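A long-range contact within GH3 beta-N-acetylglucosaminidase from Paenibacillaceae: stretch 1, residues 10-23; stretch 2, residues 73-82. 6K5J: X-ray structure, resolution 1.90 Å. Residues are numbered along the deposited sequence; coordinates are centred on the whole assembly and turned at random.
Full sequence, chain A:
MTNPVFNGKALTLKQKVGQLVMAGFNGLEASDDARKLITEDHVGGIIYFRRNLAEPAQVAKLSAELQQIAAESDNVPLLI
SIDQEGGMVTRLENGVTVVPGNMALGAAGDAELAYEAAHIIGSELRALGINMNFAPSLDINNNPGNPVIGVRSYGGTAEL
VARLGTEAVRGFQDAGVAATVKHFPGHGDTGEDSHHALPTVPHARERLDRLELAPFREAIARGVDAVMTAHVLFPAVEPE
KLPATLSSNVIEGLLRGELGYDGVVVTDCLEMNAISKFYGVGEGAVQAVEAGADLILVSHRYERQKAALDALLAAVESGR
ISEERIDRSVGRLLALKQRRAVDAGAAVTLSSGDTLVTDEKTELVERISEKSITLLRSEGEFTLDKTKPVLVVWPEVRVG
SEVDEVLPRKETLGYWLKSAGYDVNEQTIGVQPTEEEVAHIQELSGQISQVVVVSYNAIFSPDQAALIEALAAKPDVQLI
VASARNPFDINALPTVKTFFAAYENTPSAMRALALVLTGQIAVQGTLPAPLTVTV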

# COMPACT_ATOMS: atom_id res chain seq x y z
N ALA A 10 -15.71 -32.78 -4.78
CA ALA A 10 -16.91 -32.03 -4.43
C ALA A 10 -16.85 -31.59 -2.97
O ALA A 10 -16.68 -32.40 -2.05
CB ALA A 10 -18.15 -32.85 -4.69
N LEU A 11 -16.99 -30.29 -2.75
CA LEU A 11 -16.79 -29.70 -1.44
C LEU A 11 -18.06 -29.81 -0.60
O LEU A 11 -19.18 -29.70 -1.11
CB LEU A 11 -16.39 -28.24 -1.58
CG LEU A 11 -15.14 -28.04 -2.43
CD1 LEU A 11 -14.96 -26.56 -2.74
CD2 LEU A 11 -13.92 -28.59 -1.72
N THR A 12 -17.87 -30.02 0.71
CA THR A 12 -18.97 -29.90 1.65
C THR A 12 -19.36 -28.44 1.81
O THR A 12 -18.63 -27.52 1.41
CB THR A 12 -18.58 -30.47 3.01
OG1 THR A 12 -17.62 -29.60 3.62
CG2 THR A 12 -17.97 -31.85 2.84
N LEU A 13 -20.53 -28.22 2.42
CA LEU A 13 -20.97 -26.86 2.70
C LEU A 13 -19.96 -26.12 3.56
O LEU A 13 -19.68 -24.94 3.31
CB LEU A 13 -22.34 -26.88 3.38
CG LEU A 13 -22.89 -25.50 3.75
CD1 LEU A 13 -22.88 -24.57 2.54
CD2 LEU A 13 -24.30 -25.62 4.32
N LYS A 14 -19.40 -26.78 4.57
CA LYS A 14 -18.43 -26.10 5.43
C LYS A 14 -17.16 -25.75 4.65
O LYS A 14 -16.55 -24.70 4.89
CB LYS A 14 -18.10 -26.96 6.65
CG LYS A 14 -18.93 -26.61 7.89
CD LYS A 14 -18.34 -27.24 9.16
CE LYS A 14 -17.03 -26.56 9.59
NZ LYS A 14 -17.14 -25.06 9.73
N GLN A 15 -16.74 -26.62 3.73
CA GLN A 15 -15.59 -26.29 2.89
C GLN A 15 -15.90 -25.13 1.95
O GLN A 15 -15.04 -24.29 1.69
CB GLN A 15 -15.15 -27.49 2.08
CG GLN A 15 -14.39 -28.56 2.83
CD GLN A 15 -14.14 -29.76 1.95
OE1 GLN A 15 -15.09 -30.35 1.41
NE2 GLN A 15 -12.88 -30.10 1.75
N LYS A 16 -17.11 -25.09 1.39
CA LYS A 16 -17.46 -23.99 0.50
C LYS A 16 -17.47 -22.67 1.26
O LYS A 16 -16.93 -21.67 0.78
CB LYS A 16 -18.83 -24.23 -0.16
CG LYS A 16 -18.89 -25.45 -1.08
CD LYS A 16 -20.26 -25.52 -1.74
CE LYS A 16 -20.47 -26.86 -2.44
NZ LYS A 16 -21.83 -26.92 -3.05
N VAL A 17 -18.06 -22.67 2.45
CA VAL A 17 -18.10 -21.44 3.24
C VAL A 17 -16.68 -21.02 3.61
O VAL A 17 -16.34 -19.83 3.56
CB VAL A 17 -19.00 -21.63 4.47
CG1 VAL A 17 -18.68 -20.59 5.55
CG2 VAL A 17 -20.47 -21.55 4.06
N GLY A 18 -15.84 -21.98 3.99
CA GLY A 18 -14.46 -21.66 4.34
C GLY A 18 -13.69 -21.02 3.20
O GLY A 18 -12.83 -20.15 3.43
N GLN A 19 -13.98 -21.42 1.95
CA GLN A 19 -13.31 -20.82 0.80
C GLN A 19 -13.51 -19.31 0.74
O GLN A 19 -12.67 -18.60 0.18
CB GLN A 19 -13.81 -21.45 -0.50
CG GLN A 19 -13.20 -22.79 -0.82
CD GLN A 19 -11.69 -22.72 -0.95
OE1 GLN A 19 -11.16 -22.10 -1.88
NE2 GLN A 19 -10.99 -23.34 -0.01
N LEU A 20 -14.60 -18.81 1.31
CA LEU A 20 -14.95 -17.40 1.24
C LEU A 20 -14.21 -16.53 2.25
O LEU A 20 -14.48 -15.33 2.31
CB LEU A 20 -16.45 -17.23 1.45
CG LEU A 20 -17.36 -18.17 0.64
CD1 LEU A 20 -18.81 -17.84 0.92
CD2 LEU A 20 -17.05 -18.05 -0.84
N VAL A 21 -13.30 -17.09 3.04
CA VAL A 21 -12.66 -16.33 4.11
C VAL A 21 -11.15 -16.36 3.93
O VAL A 21 -10.57 -17.42 3.65
CB VAL A 21 -13.05 -16.87 5.50
CG1 VAL A 21 -12.28 -16.14 6.60
CG2 VAL A 21 -14.57 -16.73 5.68
N MET A 22 -10.51 -15.20 4.06
CA MET A 22 -9.06 -15.09 4.15
C MET A 22 -8.71 -14.55 5.53
O MET A 22 -9.26 -13.53 5.95
CB MET A 22 -8.50 -14.17 3.06
CG MET A 22 -6.99 -13.95 3.18
SD MET A 22 -6.34 -13.04 1.77
CE MET A 22 -6.02 -14.37 0.59
N ALA A 23 -7.80 -15.24 6.22
CA ALA A 23 -7.50 -14.93 7.61
C ALA A 23 -6.01 -14.71 7.80
O ALA A 23 -5.19 -15.28 7.08
CB ALA A 23 -7.97 -16.04 8.56
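Stretch 2, residues 73-82: SDNVPLLISI

No direct hydrogen bond joins the two stretches; the polar link between them runs through two waters. Water 1 lies between Q15 and N75-V76. Water 1 donates to N75 OD1 at 2.8 Å and accepts from V76 N at 3.1 Å. Water 1 also accepts a weak bond from Q15 NE2 at 3.4 Å. Water 2 works one helical turn further on. Water 2 accepts from Q19 NE2 at 2.8 Å, and it lies 2.8 Å from V76 O. V76 therefore meets a bridging water at both its backbone N and its backbone O.

Stretch 2 runs in the same general sense as stretch 1. The nearest CA pairs advance together: Q15 with N75 at 7.9 Å, Q19 with V76 at 8.2 Å, and M22 with L79 at 8.1 Å, each measured from CA to CA. These spacings leave room for side chains and water between the backbones.

Stretch 1 enters as a loop, forms a helix from L13 onward and continues as a strand at 21-23. T12 caps the helix: Q15 N donates to T12 OG1 at 3.1 Å. In return, T12 N donates to Q15 OE1 at 2.9 Å. This holds the carbonyl end of the Q15 side chain, while Q15 NE2 comes within 3.7 Å of D74 O and 3.9 Å of N75 OD1.

Stretch 2 begins as a loop. D74 has positive phi and psi (58/41), a left-handed conformation. From N75 to L78 the backbone is extended, and it leads into a strand around 79-81. N75 ND2 donates to S73 OG at 2.9 Å within the loop.

V76 is the centre of the loop contact, and its CA-to-CB bond points toward stretch 1. V76 CG2 packs against L11 CD2 at 3.9 Å. V76 CB lies 3.6 Å from Q19 NE2. The Q19 side chain leaves its backbone sideways, but with chi1 and chi2 both m its end comes nearer to stretch 2.

Beyond the helix, M22 makes the contact with the strand. Its side chain is extended through chi1 and chi2 (both t), and chi3 is m. M22 CE reaches L79 CB at 3.9 Å and S81 CB at 3.8 Å. L79 and S81 point toward stretch 1, whereas I80 between them points away, as expected from strand alternation. One methyl group thus touches two residues on the same side of the strand.

The contact is modest, with 324 Å² buried over both sides.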

# COMPACT_ATOMS: atom_id res chain seq x y z
N SER A 73 -4.47 -32.40 4.82
CA SER A 73 -5.82 -32.48 5.37
C SER A 73 -6.90 -32.46 4.30
O SER A 73 -8.08 -32.26 4.62
CB SER A 73 -6.05 -31.34 6.38
OG SER A 73 -5.93 -30.07 5.75
N ASP A 74 -6.51 -32.67 3.04
CA ASP A 74 -7.43 -32.75 1.90
C ASP A 74 -8.26 -31.49 1.75
O ASP A 74 -9.46 -31.54 1.45
CB ASP A 74 -8.32 -34.00 2.00
CG ASP A 74 -7.51 -35.27 1.86
OD1 ASP A 74 -6.71 -35.37 0.89
OD2 ASP A 74 -7.65 -36.16 2.72
N ASN A 75 -7.62 -30.34 1.94
CA ASN A 75 -8.25 -29.06 1.69
C ASN A 75 -7.71 -28.43 0.41
O ASN A 75 -6.63 -28.76 -0.07
CB ASN A 75 -8.05 -28.12 2.89
CG ASN A 75 -9.01 -28.43 4.02
OD1 ASN A 75 -10.21 -28.18 3.90
ND2 ASN A 75 -8.49 -28.99 5.11
N VAL A 76 -8.50 -27.51 -0.14
CA VAL A 76 -8.12 -26.82 -1.37
C VAL A 76 -6.83 -26.04 -1.14
O VAL A 76 -6.63 -25.50 -0.03
CB VAL A 76 -9.27 -25.88 -1.82
CG1 VAL A 76 -8.90 -25.07 -3.03
CG2 VAL A 76 -10.53 -26.70 -2.09
N PRO A 77 -5.90 -25.98 -2.10
CA PRO A 77 -4.70 -25.14 -1.91
C PRO A 77 -5.07 -23.70 -1.61
O PRO A 77 -6.13 -23.21 -2.00
CB PRO A 77 -3.97 -25.25 -3.26
CG PRO A 77 -4.44 -26.55 -3.83
CD PRO A 77 -5.87 -26.72 -3.37
N LEU A 78 -4.17 -23.01 -0.90
CA LEU A 78 -4.48 -21.70 -0.33
C LEU A 78 -4.04 -20.56 -1.24
O LEU A 78 -2.96 -20.60 -1.85
CB LEU A 78 -3.77 -21.53 1.01
CG LEU A 78 -4.17 -22.48 2.14
CD1 LEU A 78 -3.10 -22.43 3.22
CD2 LEU A 78 -5.52 -22.07 2.69
N LEU A 79 -4.85 -19.51 -1.28
CA LEU A 79 -4.33 -18.19 -1.61
C LEU A 79 -3.54 -17.65 -0.43
O LEU A 79 -3.96 -17.77 0.73
CB LEU A 79 -5.47 -17.23 -1.98
CG LEU A 79 -6.16 -17.51 -3.32
CD1 LEU A 79 -7.50 -16.77 -3.41
CD2 LEU A 79 -5.24 -17.13 -4.48
N ILE A 80 -2.38 -17.05 -0.71
CA ILE A 80 -1.53 -16.46 0.31
C ILE A 80 -1.22 -15.04 -0.15
O ILE A 80 -0.55 -14.85 -1.18
CB ILE A 80 -0.26 -17.28 0.55
CG1 ILE A 80 -0.63 -18.67 1.10
CG2 ILE A 80 0.68 -16.58 1.53
CD1 ILE A 80 0.55 -19.58 1.42
N SER A 81 -1.72 -14.05 0.57
CA SER A 81 -1.67 -12.66 0.16
C SER A 81 -0.88 -11.82 1.16
O SER A 81 -0.39 -12.32 2.18
CB SER A 81 -3.07 -12.08 -0.02
OG SER A 81 -3.01 -10.89 -0.82
N ILE A 82 -0.79 -10.53 0.87
CA ILE A 82 0.09 -9.60 1.57
C ILE A 82 -0.22 -8.20 1.06
O ILE A 82 -0.77 -8.05 -0.04
CB ILE A 82 1.58 -10.00 1.31
CG1 ILE A 82 2.55 -9.22 2.21
CG2 ILE A 82 1.96 -9.79 -0.18
CD1 ILE A 82 3.98 -9.72 2.12
O HOH W 1 -11.10 -27.22 1.48
O HOH W 2 -8.24 -23.25 0.55